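Local coordinates for anopheles Plasmodium-responsive Leucine-rich repeat protein 1B (Anopheles gambiae, PDB 4XGO), which probably acts in mosquito immunity against Plasmodium, its leucine-rich repeat domain forming part of a protein that interacts with LRIM1, at residues L97-I110 with A120-V134. Residues are numbered along the deposited sequence; the frame is centred on the assembly and turned at random.
Sequences LTMMSMSNNNLERI and ALQNLQLSSNRLTHV. Unlike the reference sequence in segment 97-110: Met100 (reference Leu). With NAG (2-acetamido-2-deoxy-beta-D-glucopyranose), chain C.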
ATOM      1  N   LEU A  97     -15.187 -13.010 -22.379  1.00 16.37           N
ATOM      2  CA  LEU A  97     -14.647 -12.103 -21.357  1.00 16.14           C
ATOM      3  C   LEU A  97     -15.088 -10.681 -21.624  1.00 15.62           C
ATOM      4  O   LEU A  97     -14.834 -10.155 -22.710  1.00 15.53           O
ATOM      5  CB  LEU A  97     -13.124 -12.171 -21.364  1.00 16.80           C
ATOM      6  CG  LEU A  97     -12.369 -11.559 -20.200  1.00 17.08           C
ATOM      7  CD1 LEU A  97     -12.650 -12.260 -18.882  1.00 17.45           C
ATOM      8  CD2 LEU A  97     -10.890 -11.600 -20.530  1.00 17.79           C
ATOM      9  N   THR A  98     -15.710 -10.053 -20.630  1.00 15.24           N
ATOM     10  CA  THR A  98     -16.151  -8.655 -20.727  1.00 15.18           C
ATOM     11  C   THR A  98     -15.419  -7.705 -19.784  1.00 14.93           C
ATOM     12  O   THR A  98     -15.379  -6.505 -20.059  1.00 14.19           O
ATOM     13  CB  THR A  98     -17.663  -8.501 -20.506  1.00 15.58           C
ATOM     14  OG1 THR A  98     -18.000  -8.746 -19.123  1.00 16.39           O
ATOM     15  CG2 THR A  98     -18.407  -9.466 -21.416  1.00 16.25           C
ATOM     16  N   MET A  99     -14.892  -8.239 -18.680  1.00 15.26           N
ATOM     17  CA  MET A  99     -14.150  -7.454 -17.693  1.00 16.53           C
ATOM     18  C   MET A  99     -12.932  -8.225 -17.247  1.00 15.55           C
ATOM     19  O   MET A  99     -13.022  -9.397 -16.853  1.00 14.55           O
ATOM     20  CB  MET A  99     -14.998  -7.136 -16.460  1.00 19.65           C
ATOM     21  CG  MET A  99     -14.175  -6.557 -15.307  1.00 23.50           C
ATOM     22  SD  MET A  99     -15.218  -5.955 -13.986  1.00 32.53           S
ATOM     23  CE  MET A  99     -15.962  -4.513 -14.735  1.00 31.59           C
ATOM     24  N   MET A 100     -11.786  -7.563 -17.297  1.00 14.71           N
ATOM     25  CA  MET A 100     -10.548  -8.165 -16.863  1.00 14.84           C
ATOM     26  C   MET A 100      -9.808  -7.136 -16.034  1.00 14.21           C
ATOM     27  O   MET A 100      -9.506  -6.041 -16.531  1.00 13.37           O
ATOM     28  CB  MET A 100      -9.725  -8.616 -18.075  1.00 16.33           C
ATOM     29  CG  MET A 100      -8.743  -9.737 -17.779  1.00 17.74           C
ATOM     30  SD  MET A 100      -7.325  -9.207 -16.816  1.00 18.59           S
ATOM     31  CE  MET A 100      -6.348  -8.317 -18.016  1.00 18.68           C
ATOM     32  N   SER A 101      -9.546  -7.473 -14.779  1.00 13.40           N
ATOM     33  CA  SER A 101      -8.838  -6.582 -13.907  1.00 13.37           C
ATOM     34  C   SER A 101      -7.545  -7.220 -13.442  1.00 12.98           C
ATOM     35  O   SER A 101      -7.540  -8.332 -12.914  1.00 12.56           O
ATOM     36  CB  SER A 101      -9.739  -6.210 -12.726  1.00 13.95           C
ATOM     37  OG  SER A 101      -9.261  -5.080 -12.072  1.00 15.82           O
ATOM     38  N   MET A 102      -6.451  -6.485 -13.608  1.00 12.37           N
ATOM     39  CA  MET A 102      -5.139  -6.930 -13.170  1.00 13.26           C
ATOM     40  C   MET A 102      -4.310  -5.739 -12.654  1.00 12.51           C
ATOM     41  O   MET A 102      -3.112  -5.619 -12.907  1.00 12.25           O
ATOM     42  CB  MET A 102      -4.481  -7.608 -14.363  1.00 15.09           C
ATOM     43  CG  MET A 102      -3.478  -8.651 -13.999  1.00 17.52           C
ATOM     44  SD  MET A 102      -3.069  -9.563 -15.518  1.00 19.88           S
ATOM     45  CE  MET A 102      -4.192 -10.943 -15.518  1.00 20.34           C
ATOM     46  N   SER A 103      -4.964  -4.873 -11.902  1.00 11.76           N
ATOM     47  CA  SER A 103      -4.262  -3.762 -11.293  1.00 11.67           C
ATOM     48  C   SER A 103      -3.287  -4.280 -10.243  1.00 11.71           C
ATOM     49  O   SER A 103      -3.439  -5.380  -9.721  1.00 11.26           O
ATOM     50  CB  SER A 103      -5.225  -2.745 -10.680  1.00 11.74           C
ATOM     51  OG  SER A 103      -5.800  -3.242  -9.477  1.00 12.96           O
ATOM     52  N   ASN A 104      -2.267  -3.481  -9.951  1.00 11.56           N
ATOM     53  CA  ASN A 104      -1.374  -3.783  -8.839  1.00 12.36           C
ATOM     54  C   ASN A 104      -0.678  -5.134  -8.974  1.00 12.39           C
ATOM     55  O   ASN A 104      -0.580  -5.901  -8.020  1.00 12.41           O
ATOM     56  CB  ASN A 104      -2.146  -3.669  -7.513  1.00 13.20           C
ATOM     57  CG  ASN A 104      -2.631  -2.258  -7.239  1.00 13.94           C
ATOM     58  OD1 ASN A 104      -3.731  -1.858  -7.643  1.00 15.75           O
ATOM     59  ND2 ASN A 104      -1.787  -1.470  -6.616  1.00 14.80           N
ATOM     60  N   ASN A 105      -0.226  -5.435 -10.186  1.00 12.42           N
ATOM     61  CA  ASN A 105       0.758  -6.486 -10.410  1.00 12.84           C
ATOM     62  C   ASN A 105       2.091  -5.821 -10.817  1.00 13.68           C
ATOM     63  O   ASN A 105       2.315  -4.647 -10.509  1.00 13.22           O
ATOM     64  CB  ASN A 105       0.257  -7.480 -11.469  1.00 12.62           C
ATOM     65  CG  ASN A 105      -0.751  -8.481 -10.907  1.00 12.40           C
ATOM     66  OD1 ASN A 105      -0.409  -9.619 -10.630  1.00 12.70           O
ATOM     67  ND2 ASN A 105      -1.983  -8.046 -10.715  1.00 11.98           N
ATOM     68  N   ASN A 106       2.971  -6.580 -11.455  1.00 14.78           N
ATOM     69  CA  ASN A 106       4.251  -6.060 -11.921  1.00 15.97           C
ATOM     70  C   ASN A 106       4.368  -6.197 -13.422  1.00 15.93           C
ATOM     71  O   ASN A 106       5.477  -6.411 -13.951  1.00 16.12           O
ATOM     72  CB  ASN A 106       5.404  -6.814 -11.241  1.00 17.93           C
ATOM     73  CG  ASN A 106       5.386  -6.681  -9.731  1.00 19.45           C
ATOM     74  OD1 ASN A 106       5.588  -7.662  -9.009  1.00 23.29           O
ATOM     75  ND2 ASN A 106       5.157  -5.483  -9.245  1.00 19.92           N
ATOM     76  N   LEU A 107       3.260  -6.026 -14.137  1.00 15.22           N
ATOM     77  CA  LEU A 107       3.270  -6.288 -15.574  1.00 15.51           C
ATOM     78  C   LEU A 107       4.109  -5.267 -16.320  1.00 15.91           C
ATOM     79  O   LEU A 107       3.995  -4.061 -16.064  1.00 15.05           O
ATOM     80  CB  LEU A 107       1.869  -6.272 -16.132  1.00 15.29           C
ATOM     81  CG  LEU A 107       0.940  -7.379 -15.654  1.00 15.25           C
ATOM     82  CD1 LEU A 107      -0.431  -6.973 -16.158  1.00 15.22           C
ATOM     83  CD2 LEU A 107       1.368  -8.738 -16.170  1.00 15.94           C
ATOM     84  N   GLU A 108       4.979  -5.768 -17.196  1.00 16.81           N
ATOM     85  CA  GLU A 108       5.899  -4.920 -17.983  1.00 17.64           C
ATOM     86  C   GLU A 108       5.327  -4.649 -19.368  1.00 16.82           C
ATOM     87  O   GLU A 108       5.470  -3.555 -19.902  1.00 16.66           O
ATOM     88  CB  GLU A 108       7.266  -5.594 -18.081  1.00 20.16           C
ATOM     89  CG  GLU A 108       7.852  -5.921 -16.715  1.00 22.20           C
ATOM     90  CD  GLU A 108       9.071  -6.813 -16.766  1.00 26.10           C
ATOM     91  OE1 GLU A 108       9.655  -7.008 -17.865  1.00 29.86           O
ATOM     92  OE2 GLU A 108       9.457  -7.315 -15.686  1.00 28.97           O
ATOM     93  N   ARG A 109       4.695  -5.654 -19.967  1.00 16.67           N
ATOM     94  CA  ARG A 109       4.128  -5.520 -21.304  1.00 17.03           C
ATOM     95  C   ARG A 109       2.852  -6.326 -21.443  1.00 17.10           C
ATOM     96  O   ARG A 109       2.703  -7.345 -20.797  1.00 17.06           O
ATOM     97  CB  ARG A 109       5.122  -6.026 -22.353  1.00 18.37           C
ATOM     98  CG  ARG A 109       6.384  -5.200 -22.525  1.00 19.15           C
ATOM     99  CD  ARG A 109       7.350  -5.910 -23.479  1.00 20.50           C
ATOM    100  NE  ARG A 109       6.706  -6.202 -24.761  1.00 21.05           N
ATOM    101  CZ  ARG A 109       6.647  -5.383 -25.809  1.00 21.61           C
ATOM    102  NH1 ARG A 109       7.225  -4.198 -25.803  1.00 21.75           N
ATOM    103  NH2 ARG A 109       6.022  -5.784 -26.907  1.00 23.04           N
ATOM    104  N   ILE A 110       1.954  -5.847 -22.296  1.00 17.25           N
ATOM    105  CA  ILE A 110       0.848  -6.634 -22.834  1.00 17.86           C
ATOM    106  C   ILE A 110       1.116  -6.800 -24.308  1.00 18.70           C
ATOM    107  O   ILE A 110       1.089  -5.812 -25.049  1.00 18.97           O
ATOM    108  CB  ILE A 110      -0.501  -5.895 -22.724  1.00 17.92           C
ATOM    109  CG1 ILE A 110      -0.835  -5.559 -21.272  1.00 18.44           C
ATOM    110  CG2 ILE A 110      -1.615  -6.708 -23.379  1.00 18.04           C
ATOM    111  CD1 ILE A 110      -1.010  -6.738 -20.360  1.00 18.72           C
ATOM    112  N   ALA A 120     -15.446  -9.138 -26.968  1.00 17.30           N
ATOM    113  CA  ALA A 120     -16.485  -8.492 -26.174  1.00 16.93           C
ATOM    114  C   ALA A 120     -15.907  -7.789 -24.959  1.00 16.00           C
ATOM    115  O   ALA A 120     -16.670  -7.377 -24.078  1.00 15.79           O
ATOM    116  CB  ALA A 120     -17.508  -9.510 -25.701  1.00 17.18           C
ATOM    117  N   LEU A 121     -14.584  -7.673 -24.888  1.00 15.52           N
ATOM    118  CA  LEU A 121     -13.948  -7.076 -23.712  1.00 15.18           C
ATOM    119  C   LEU A 121     -14.284  -5.585 -23.620  1.00 15.03           C
ATOM    120  O   LEU A 121     -13.907  -4.800 -24.492  1.00 15.28           O
ATOM    121  CB  LEU A 121     -12.430  -7.292 -23.754  1.00 15.42           C
ATOM    122  CG  LEU A 121     -11.601  -6.719 -22.578  1.00 15.16           C
ATOM    123  CD1 LEU A 121     -11.981  -7.378 -21.276  1.00 15.37           C
ATOM    124  CD2 LEU A 121     -10.108  -6.873 -22.822  1.00 15.45           C
ATOM    125  N   GLN A 122     -14.994  -5.182 -22.566  1.00 14.78           N
ATOM    126  CA  GLN A 122     -15.414  -3.794 -22.447  1.00 15.15           C
ATOM    127  C   GLN A 122     -14.721  -3.027 -21.341  1.00 14.20           C
ATOM    128  O   GLN A 122     -14.595  -1.818 -21.444  1.00 13.91           O
ATOM    129  CB  GLN A 122     -16.919  -3.700 -22.193  1.00 16.15           C
ATOM    130  CG  GLN A 122     -17.774  -4.119 -23.362  1.00 17.79           C
ATOM    131  CD  GLN A 122     -19.189  -3.590 -23.259  1.00 19.13           C
ATOM    132  OE1 GLN A 122     -19.477  -2.668 -22.479  1.00 20.79           O
ATOM    133  NE2 GLN A 122     -20.085  -4.187 -24.020  1.00 20.24           N
ATOM    134  N   ASN A 123     -14.315  -3.721 -20.282  1.00 13.69           N
ATOM    135  CA  ASN A 123     -13.765  -3.076 -19.096  0.50 13.24           C
ATOM    136  C   ASN A 123     -12.404  -3.682 -18.784  1.00 12.73           C
ATOM    137  O   ASN A 123     -12.302  -4.871 -18.523  1.00 12.12           O
ATOM    138  CB  ASN A 123     -14.733  -3.225 -17.923  0.50 13.59           C
ATOM    139  CG  ASN A 123     -16.101  -2.626 -18.221  0.50 14.25           C
ATOM    140  OD1 ASN A 123     -16.279  -1.404 -18.215  0.50 15.12           O
ATOM    141  ND2 ASN A 123     -17.078  -3.482 -18.478  0.50 14.93           N
ATOM    142  N   LEU A 124     -11.372  -2.839 -18.826  1.00 11.75           N
ATOM    143  CA  LEU A 124     -10.013  -3.296 -18.671  1.00 11.67           C
ATOM    144  C   LEU A 124      -9.305  -2.414 -17.637  1.00 11.13           C
ATOM    145  O   LEU A 124      -9.224  -1.180 -17.801  1.00 10.83           O
ATOM    146  CB  LEU A 124      -9.296  -3.243 -20.011  1.00 11.99           C
ATOM    147  CG  LEU A 124      -7.833  -3.660 -20.036  1.00 12.35           C
ATOM    148  CD1 LEU A 124      -7.625  -5.070 -19.508  1.00 12.57           C
ATOM    149  CD2 LEU A 124      -7.290  -3.530 -21.450  1.00 13.16           C
ATOM    150  N   GLN A 125      -8.813  -3.061 -16.589  1.00 10.71           N
ATOM    151  CA  GLN A 125      -8.164  -2.377 -15.475  0.50 10.80           C
ATOM    152  C   GLN A 125      -6.751  -2.905 -15.342  1.00 10.63           C
ATOM    153  O   GLN A 125      -6.557  -4.087 -15.016  1.00 10.64           O
ATOM    154  CB  GLN A 125      -8.927  -2.650 -14.187  0.50 11.27           C
ATOM    155  CG  GLN A 125     -10.366  -2.177 -14.209  0.50 11.87           C
ATOM    156  CD  GLN A 125     -10.462  -0.685 -14.297  0.50 12.22           C
ATOM    157  OE1 GLN A 125      -9.858   0.034 -13.491  0.50 12.86           O
ATOM    158  NE2 GLN A 125     -11.223  -0.191 -15.284  0.50 12.82           N
ATOM    159  N   LEU A 126      -5.774  -2.042 -15.630  1.00 10.20           N
ATOM    160  CA  LEU A 126      -4.363  -2.379 -15.603  1.00 10.49           C
ATOM    161  C   LEU A 126      -3.552  -1.350 -14.821  1.00 10.10           C
ATOM    162  O   LEU A 126      -2.319  -1.257 -15.001  1.00 10.32           O
ATOM    163  CB  LEU A 126      -3.827  -2.459 -17.033  1.00 10.71           C
ATOM    164  CG  LEU A 126      -4.372  -3.621 -17.877  1.00 11.17           C
ATOM    165  CD1 LEU A 126      -3.936  -3.516 -19.322  1.00 11.61           C
ATOM    166  CD2 LEU A 126      -3.955  -4.948 -17.282  1.00 11.45           C
ATOM    167  N   SER A 127      -4.217  -0.598 -13.943  1.00  9.90           N
ATOM    168  CA  SER A 127      -3.523   0.441 -13.203  0.50  9.84           C
ATOM    169  C   SER A 127      -2.461  -0.156 -12.271  1.00 10.23           C
ATOM    170  O   SER A 127      -2.572  -1.284 -11.827  1.00  9.83           O
ATOM    171  CB  SER A 127      -4.511   1.291 -12.409  0.50  9.70           C
ATOM    172  OG  SER A 127      -5.049   0.540 -11.342  0.50  9.66           O
ATOM    173  N   SER A 128      -1.412   0.624 -12.013  1.00 10.49           N
ATOM    174  CA  SER A 128      -0.413   0.287 -11.000  1.00 11.09           C
ATOM    175  C   SER A 128       0.329  -1.005 -11.332  1.00 11.41           C
ATOM    176  O   SER A 128       0.443  -1.909 -10.511  1.00 11.67           O
ATOM    177  CB  SER A 128      -1.015   0.247  -9.589  1.00 11.31           C
ATOM    178  OG  SER A 128      -1.560   1.505  -9.218  1.00 11.71           O
ATOM    179  N   ASN A 129       0.821  -1.072 -12.553  1.00 11.46           N
ATOM    180  CA  ASN A 129       1.803  -2.064 -12.950  1.00 12.00           C
ATOM    181  C   ASN A 129       3.103  -1.330 -13.338  1.00 13.11           C
ATOM    182  O   ASN A 129       3.381  -0.258 -12.791  1.00 13.00           O
ATOM    183  CB  ASN A 129       1.226  -2.885 -14.089  1.00 11.79           C
ATOM    184  CG  ASN A 129       0.242  -3.926 -13.599  1.00 11.35           C
ATOM    185  OD1 ASN A 129       0.646  -4.965 -13.100  1.00 11.41           O
ATOM    186  ND2 ASN A 129      -1.029  -3.674 -13.785  1.00 10.91           N
ATOM    187  N   ARG A 130       3.892  -1.904 -14.249  1.00 14.45           N
ATOM    188  CA  ARG A 130       5.087  -1.234 -14.786  1.00 15.89           C
ATOM    189  C   ARG A 130       5.053  -1.213 -16.305  1.00 15.46           C
ATOM    190  O   ARG A 130       6.086  -1.425 -16.965  1.00 15.56           O
ATOM    191  CB  ARG A 130       6.356  -1.960 -14.354  1.00 19.09           C
ATOM    192  CG  ARG A 130       6.547  -2.164 -12.870  1.00 21.77           C
ATOM    193  CD  ARG A 130       7.786  -3.023 -12.619  1.00 25.74           C
ATOM    194  NE  ARG A 130       7.625  -4.412 -13.055  1.00 29.24           N
ATOM    195  CZ  ARG A 130       8.530  -5.378 -12.892  1.00 31.74           C
ATOM    196  NH1 ARG A 130       9.707  -5.098 -12.321  1.00 34.64           N
ATOM    197  NH2 ARG A 130       8.272  -6.631 -13.304  1.00 31.97           N
ATOM    198  N   LEU A 131       3.868  -0.988 -16.866  1.00 14.18           N
ATOM    199  CA  LEU A 131       3.644  -1.189 -18.288  1.00 14.29           C
ATOM    200  C   LEU A 131       4.373  -0.165 -19.135  1.00 14.54           C
ATOM    201  O   LEU A 131       4.212   1.030 -18.925  1.00 13.87           O
ATOM    202  CB  LEU A 131       2.164  -1.146 -18.616  1.00 13.55           C
ATOM    203  CG  LEU A 131       1.401  -2.386 -18.134  1.00 13.35           C
ATOM    204  CD1 LEU A 131      -0.083  -2.112 -18.287  1.00 13.12           C
ATOM    205  CD2 LEU A 131       1.823  -3.612 -18.937  1.00 13.71           C
ATOM    206  N   THR A 132       5.155  -0.651 -20.098  1.00 15.63           N
ATOM    207  CA  THR A 132       5.751   0.224 -21.108  1.00 16.40           C
ATOM    208  C   THR A 132       5.118   0.040 -22.480  1.00 17.17           C
ATOM    209  O   THR A 132       5.393   0.809 -23.405  1.00 17.66           O
ATOM    210  CB  THR A 132       7.248  -0.065 -21.235  1.00 17.24           C
ATOM    211  OG1 THR A 132       7.431  -1.454 -21.527  1.00 17.27           O
ATOM    212  CG2 THR A 132       7.964   0.309 -19.941  1.00 17.11           C
ATOM    213  N   HIS A 133       4.309  -1.002 -22.635  1.00 16.75           N
ATOM    214  CA  HIS A 133       3.635  -1.254 -23.876  1.00 17.81           C
ATOM    215  C   HIS A 133       2.282  -1.906 -23.631  1.00 17.52           C
ATOM    216  O   HIS A 133       2.206  -2.934 -22.969  1.00 17.06           O
ATOM    217  CB  HIS A 133       4.465  -2.205 -24.744  1.00 18.74           C
ATOM    218  CG  HIS A 133       3.816  -2.534 -26.047  1.00 19.75           C
ATOM    219  ND1 HIS A 133       3.896  -1.700 -27.146  1.00 21.11           N
ATOM    220  CD2 HIS A 133       3.028  -3.569 -26.418  1.00 19.99           C
ATOM    221  CE1 HIS A 133       3.222  -2.236 -28.151  1.00 21.70           C
ATOM    222  NE2 HIS A 133       2.679  -3.363 -27.731  1.00 21.07           N
ATOM    223  N   VAL A 134       1.241  -1.289 -24.176  1.00 17.89           N
ATOM    224  CA  VAL A 134      -0.053  -1.911 -24.345  1.00 18.86           C
ATOM    225  C   VAL A 134      -0.784  -1.184 -25.475  1.00 19.79           C
ATOM    226  O   VAL A 134      -1.042   0.020 -25.373  1.00 20.53           O
ATOM    227  CB  VAL A 134      -0.899  -1.949 -23.053  1.00 18.28           C
ATOM    228  CG1 VAL A 134      -1.068  -0.570 -22.436  1.00 18.20           C
ATOM    229  CG2 VAL A 134      -2.243  -2.604 -23.344  1.00 18.26           C
TER
HETATM  230  C1  NAG C   1      -7.982   4.284 -12.178  1.00 17.63           C
HETATM  231  C2  NAG C   1      -9.152   4.991 -11.496  1.00 19.25           C
HETATM  232  C3  NAG C   1      -8.650   5.788 -10.288  1.00 22.44           C
HETATM  233  C4  NAG C   1      -7.869   4.898  -9.334  1.00 26.90           C
HETATM  234  C5  NAG C   1      -6.833   4.090 -10.123  1.00 26.03           C
HETATM  235  C6  NAG C   1      -6.177   3.058  -9.203  1.00 28.51           C
HETATM  236  C7  NAG C   1     -11.030   6.172 -12.500  1.00 20.20           C
HETATM  237  C8  NAG C   1     -11.504   7.241 -13.430  1.00 20.99           C
HETATM  238  N2  NAG C   1      -9.727   5.959 -12.388  1.00 18.31           N
HETATM  239  O3  NAG C   1      -9.722   6.440  -9.625  1.00 20.39           O
HETATM  240  O4  NAG C   1      -7.111   5.705  -8.425  1.00 33.16           O
HETATM  241  O5  NAG C   1      -7.413   3.414 -11.228  1.00 21.41           O
HETATM  242  O6  NAG C   1      -4.872   3.556  -8.978  1.00 37.11           O
HETATM  243  O7  NAG C   1     -11.849   5.518 -11.870  1.00 21.51           O
HETATM  244  O   HOH W   1     -18.119  -6.440 -17.657  1.00 26.70           O
HETATM  245  O   HOH W   2      -4.082   0.788  -8.842  1.00 35.56           O
HETATM  246  O   HOH W   3       8.381  -2.277 -23.917  1.00 25.06           O
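Arg130 reaches back from one coil to the Asn106-Glu108 turn of the coil before it. Its CB rests 3.6 Å from Leu107 O; the chain then bends at chi3 (-69°), which brings the guanidinium side-on to Asn106. NE and NH2 both grip Asn106 O, NH2 at 2.9 Å on a lone pair and NE from above the carbonyl plane. At the tip, NH2 also meets Glu108 OE2 at 2.7 Å in a salt bridge, the carboxylate turned 76° from the guanidinium. Arginine suits this exposed position, having donors for a carbonyl and a carboxylate at once. These are successive turns of a leucine-rich repeat solenoid, whose strands 99-101 and 123-125 run parallel, their axes 4.9 Å apart at the closest. Asn129 belongs to the asparagine ladder of such folds: its ND2 binds Met102 O at 3.0 Å, almost straight, and Leu126 O, which Asn150 ND2 also binds; one amide NH2 thus serves two backbone oxygens. Inside, flexible Met100 folds at chi2 and chi3 so that CE lies 3.8 Å from Leu124 CD1, while Ile110 and Val134 pack side by side. Further round, the Arg109 guanidinium lies flat on the His133 ring, planes 6° apart, with Glu111 and Asp112 respectively holding their polar ends.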